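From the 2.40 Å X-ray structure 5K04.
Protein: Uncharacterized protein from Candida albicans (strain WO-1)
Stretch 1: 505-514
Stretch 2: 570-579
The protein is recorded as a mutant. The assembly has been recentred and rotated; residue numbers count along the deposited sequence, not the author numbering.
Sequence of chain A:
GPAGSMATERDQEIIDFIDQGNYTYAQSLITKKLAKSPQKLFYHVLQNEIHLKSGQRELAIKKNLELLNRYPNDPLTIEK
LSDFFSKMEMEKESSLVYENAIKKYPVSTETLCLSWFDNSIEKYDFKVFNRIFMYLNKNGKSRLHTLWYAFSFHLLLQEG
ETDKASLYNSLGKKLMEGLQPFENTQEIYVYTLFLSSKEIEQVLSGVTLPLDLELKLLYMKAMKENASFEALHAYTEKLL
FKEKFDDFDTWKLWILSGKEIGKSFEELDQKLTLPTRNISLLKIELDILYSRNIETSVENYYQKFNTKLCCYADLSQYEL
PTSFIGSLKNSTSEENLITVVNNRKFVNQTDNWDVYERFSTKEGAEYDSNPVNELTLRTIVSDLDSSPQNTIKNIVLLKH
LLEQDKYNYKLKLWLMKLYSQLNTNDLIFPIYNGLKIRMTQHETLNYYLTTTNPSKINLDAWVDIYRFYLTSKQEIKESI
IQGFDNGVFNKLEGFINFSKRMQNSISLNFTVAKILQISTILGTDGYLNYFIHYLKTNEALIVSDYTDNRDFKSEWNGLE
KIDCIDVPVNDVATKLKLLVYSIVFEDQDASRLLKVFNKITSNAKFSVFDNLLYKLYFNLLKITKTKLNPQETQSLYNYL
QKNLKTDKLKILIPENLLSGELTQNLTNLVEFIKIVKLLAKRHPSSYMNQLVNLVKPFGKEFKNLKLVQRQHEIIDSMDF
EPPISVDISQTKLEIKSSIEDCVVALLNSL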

# COMPACT_ATOMS: atom_id res chain seq x y z
N SER A 505 -2.47 -7.40 -6.11
CA SER A 505 -2.53 -5.98 -6.40
C SER A 505 -2.00 -5.72 -7.81
O SER A 505 -1.20 -6.49 -8.35
N ILE A 506 -2.46 -4.62 -8.39
CA ILE A 506 -1.98 -4.22 -9.71
C ILE A 506 -0.49 -3.92 -9.65
O ILE A 506 0.24 -4.20 -10.61
N SER A 507 0.01 -3.44 -8.51
CA SER A 507 1.44 -3.15 -8.38
C SER A 507 2.28 -4.43 -8.36
O SER A 507 3.43 -4.44 -8.84
N LEU A 508 1.74 -5.51 -7.78
CA LEU A 508 2.42 -6.80 -7.77
C LEU A 508 2.46 -7.40 -9.16
O LEU A 508 3.50 -7.91 -9.61
N ASN A 509 1.32 -7.36 -9.86
CA ASN A 509 1.24 -7.92 -11.20
C ASN A 509 2.02 -7.08 -12.21
O ASN A 509 2.66 -7.62 -13.11
N PHE A 510 2.04 -5.76 -12.02
CA PHE A 510 2.93 -4.92 -12.82
C PHE A 510 4.39 -5.30 -12.60
O PHE A 510 5.17 -5.36 -13.56
N THR A 511 4.76 -5.56 -11.34
CA THR A 511 6.12 -5.99 -11.02
C THR A 511 6.48 -7.27 -11.78
O THR A 511 7.57 -7.37 -12.35
N VAL A 512 5.56 -8.25 -11.82
CA VAL A 512 5.80 -9.49 -12.56
C VAL A 512 5.84 -9.22 -14.06
O VAL A 512 6.74 -9.70 -14.76
N ALA A 513 4.89 -8.42 -14.57
CA ALA A 513 4.87 -8.10 -16.00
C ALA A 513 6.17 -7.41 -16.44
O ALA A 513 6.71 -7.71 -17.51
N LYS A 514 6.67 -6.50 -15.60
CA LYS A 514 7.88 -5.75 -15.90
C LYS A 514 9.12 -6.64 -15.89
O LYS A 514 10.01 -6.48 -16.73
N ASN A 570 -0.92 1.71 -17.40
CA ASN A 570 -1.86 0.99 -18.28
C ASN A 570 -2.19 -0.35 -17.61
O ASN A 570 -1.47 -1.34 -17.78
N ASP A 571 -3.29 -0.37 -16.86
CA ASP A 571 -3.58 -1.51 -16.00
C ASP A 571 -4.10 -2.71 -16.78
O ASP A 571 -3.80 -3.86 -16.42
N VAL A 572 -4.87 -2.47 -17.84
CA VAL A 572 -5.38 -3.58 -18.63
C VAL A 572 -4.25 -4.27 -19.40
O VAL A 572 -4.25 -5.49 -19.56
N ALA A 573 -3.26 -3.50 -19.88
CA ALA A 573 -2.14 -4.11 -20.58
C ALA A 573 -1.35 -5.03 -19.66
O ALA A 573 -0.91 -6.11 -20.07
N THR A 574 -1.17 -4.63 -18.40
CA THR A 574 -0.51 -5.47 -17.41
C THR A 574 -1.17 -6.84 -17.34
O THR A 574 -0.49 -7.87 -17.39
N LYS A 575 -2.50 -6.88 -17.24
CA LYS A 575 -3.18 -8.17 -17.20
C LYS A 575 -2.96 -8.95 -18.49
O LYS A 575 -2.73 -10.17 -18.45
N LEU A 576 -3.01 -8.27 -19.64
CA LEU A 576 -2.88 -8.95 -20.92
C LEU A 576 -1.47 -9.48 -21.12
O LEU A 576 -1.29 -10.57 -21.69
N LYS A 577 -0.47 -8.73 -20.67
CA LYS A 577 0.91 -9.21 -20.72
C LYS A 577 1.03 -10.53 -19.99
O LYS A 577 1.65 -11.48 -20.49
N LEU A 578 0.43 -10.61 -18.79
CA LEU A 578 0.52 -11.83 -18.00
C LEU A 578 -0.23 -12.98 -18.66
O LEU A 578 0.22 -14.13 -18.63
N LEU A 579 -1.38 -12.68 -19.28
CA LEU A 579 -2.05 -13.68 -20.10
C LEU A 579 -1.16 -14.15 -21.24
O LEU A 579 -1.00 -15.36 -21.46

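Helices 506-514 and 571-579 cross at 52°, with their axes approaching to 9.2 Å, and bury 366 Å² between them. No hydrogen bond joins the two stretches; the contact rests on side-chain packing, centred on Thr574. This residue points toward the first helix and sits as a knob in a hole formed by Ile506, Asn509, Phe510 and Ala513. The chi1 of -62° (m) directs Thr574 CG2 against the opposing backbone, 3.6 Å from Phe510 N and 3.7 Å from Asn509 C. A small methyl at this point is compatible with the close backbone approach, the CA atoms of Phe510 and Thr574 being 5.8 Å apart. The same rotamer leaves Thr574 OG1 3.2 Å from Asn570 O, one turn back, at the N-cap of its own helix.

Ile506 closes one end of the hole. It points toward the second helix in a t, p conformation (chi1 179°, chi2 73°), which extends Ile506 CD1 to 3.7 Å from Asp571 CB and 4.1 Å from Thr574 CG2. Asp571 is set sideways, with chi1 m, and offers Ile506 its methylene while both carboxylate oxygens are hydrogen-bonded elsewhere in the structure.

Phe510 has its CA-to-CB bond directed away, yet its t rotamer (chi1 -177°) keeps the ring within reach of the neighbouring helix. Phe510 CD1 lies 3.7 Å from Thr574 OG1, and the hydroxyl meets the edge of the ring, near its plane, rather than a face.

Toward the C-terminal end, Leu578 takes over. Its m, t rotamer (chi1 -59°, chi2 -176°) spreads the two methyls over the first helix. Leu578 CD1 approaches Asn509 OD1 to 3.5 Å, whereas Leu578 CD2 packs 3.8 Å from Ala513 CB and 4.0 Å from Val512 CG1. Ala513 points inward, and its short side chain permits close packing: Leu578 CD2 comes within 3.7 Å of Ala513 CA. Val512, sideways and t, flanks the leucine. Asn509 is m (chi1 -75°), its amide turned so that OD1 faces the leucine methyl; its ND2 is hydrogen-bonded to a residue just beyond the stretches. Lys577 starts toward the interface, with Lys577 CB 4.3 Å from Ala513 CB, but its m, m start leads the chain away, and NZ is bonded elsewhere in the structure.

Both helix starts are capped. Ser505, with chi1 p, accepts from Leu508 N through Ser505 OG at 3.0 Å; Asn570, with chi1 t, accepts from Ala573 N through Asn570 OD1 in a weak bond of 3.4 Å. Neither capping side chain touches the opposite stretch.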

# COMPACT_ATOMS: atom_id res chain seq x y z
CB SER A 505 -1.75 -5.17 -5.36
OG SER A 505 -0.35 -5.13 -5.61
CB ILE A 506 -2.81 -3.02 -10.22
CG1 ILE A 506 -2.31 -2.54 -11.59
CG2 ILE A 506 -2.80 -1.87 -9.21
CD1 ILE A 506 -2.68 -3.48 -12.71
CB SER A 507 1.69 -2.31 -7.12
OG SER A 507 0.96 -1.08 -7.18
CB LEU A 508 1.70 -7.77 -6.82
CG LEU A 508 1.91 -9.27 -7.10
CD1 LEU A 508 3.35 -9.69 -6.81
CD2 LEU A 508 0.87 -10.16 -6.32
CB ASN A 509 -0.23 -8.05 -11.58
CG ASN A 509 -0.89 -9.23 -10.86
OD1 ASN A 509 -0.42 -10.37 -10.97
ND2 ASN A 509 -1.96 -8.97 -10.11
CB PHE A 510 2.73 -3.44 -12.49
CG PHE A 510 3.57 -2.56 -13.33
CD1 PHE A 510 3.33 -2.47 -14.69
CD2 PHE A 510 4.62 -1.87 -12.79
CE1 PHE A 510 4.11 -1.69 -15.48
CE2 PHE A 510 5.42 -1.09 -13.58
CZ PHE A 510 5.17 -1.00 -14.93
CB THR A 511 6.25 -6.18 -9.50
OG1 THR A 511 6.12 -4.91 -8.84
CG2 THR A 511 7.58 -6.79 -9.14
CB VAL A 512 4.74 -10.55 -12.20
CG1 VAL A 512 4.89 -11.81 -13.07
CG2 VAL A 512 4.81 -10.94 -10.71
CB ALA A 513 3.68 -7.19 -16.31
CB LYS A 514 8.01 -4.60 -14.90
CG LYS A 514 9.02 -3.57 -15.29
CD LYS A 514 8.44 -2.58 -16.29
CE LYS A 514 9.43 -1.43 -16.48
NZ LYS A 514 8.93 -0.40 -17.41
CB ASN A 570 -1.29 0.79 -19.68
CG ASN A 570 -2.35 0.31 -20.68
OD1 ASN A 570 -3.43 -0.12 -20.29
ND2 ASN A 570 -2.03 0.39 -21.97
CB ASP A 571 -4.58 -1.13 -14.90
CG ASP A 571 -4.03 -0.04 -13.96
OD1 ASP A 571 -2.82 0.31 -14.07
OD2 ASP A 571 -4.81 0.47 -13.13
CB VAL A 572 -6.50 -3.10 -19.56
CG1 VAL A 572 -6.87 -4.19 -20.53
CG2 VAL A 572 -7.72 -2.69 -18.71
CB ALA A 573 -1.25 -3.02 -21.17
CB THR A 574 -0.57 -4.78 -16.04
OG1 THR A 574 0.13 -3.54 -16.12
CG2 THR A 574 0.03 -5.64 -14.95
CB LYS A 575 -4.68 -7.97 -16.94
CG LYS A 575 -5.44 -9.30 -16.92
CD LYS A 575 -6.90 -9.13 -16.55
CE LYS A 575 -7.07 -8.73 -15.09
NZ LYS A 575 -8.48 -8.85 -14.64
CB LEU A 576 -3.26 -8.00 -22.05
CG LEU A 576 -4.75 -7.66 -22.14
CD1 LEU A 576 -5.00 -6.51 -23.13
CD2 LEU A 576 -5.52 -8.91 -22.54
CB LYS A 577 1.86 -8.17 -20.13
CG LYS A 577 2.00 -6.89 -20.95
CD LYS A 577 2.42 -7.16 -22.39
CE LYS A 577 2.79 -5.87 -23.12
NZ LYS A 577 4.02 -5.17 -22.58
CB LEU A 578 0.01 -11.57 -16.59
CG LEU A 578 0.79 -10.47 -15.86
CD1 LEU A 578 0.30 -10.33 -14.43
CD2 LEU A 578 2.28 -10.75 -15.89
CB LEU A 579 -3.36 -13.13 -20.64
CG LEU A 579 -4.36 -12.78 -19.52
CD1 LEU A 579 -5.65 -12.21 -20.09
CD2 LEU A 579 -4.65 -14.01 -18.70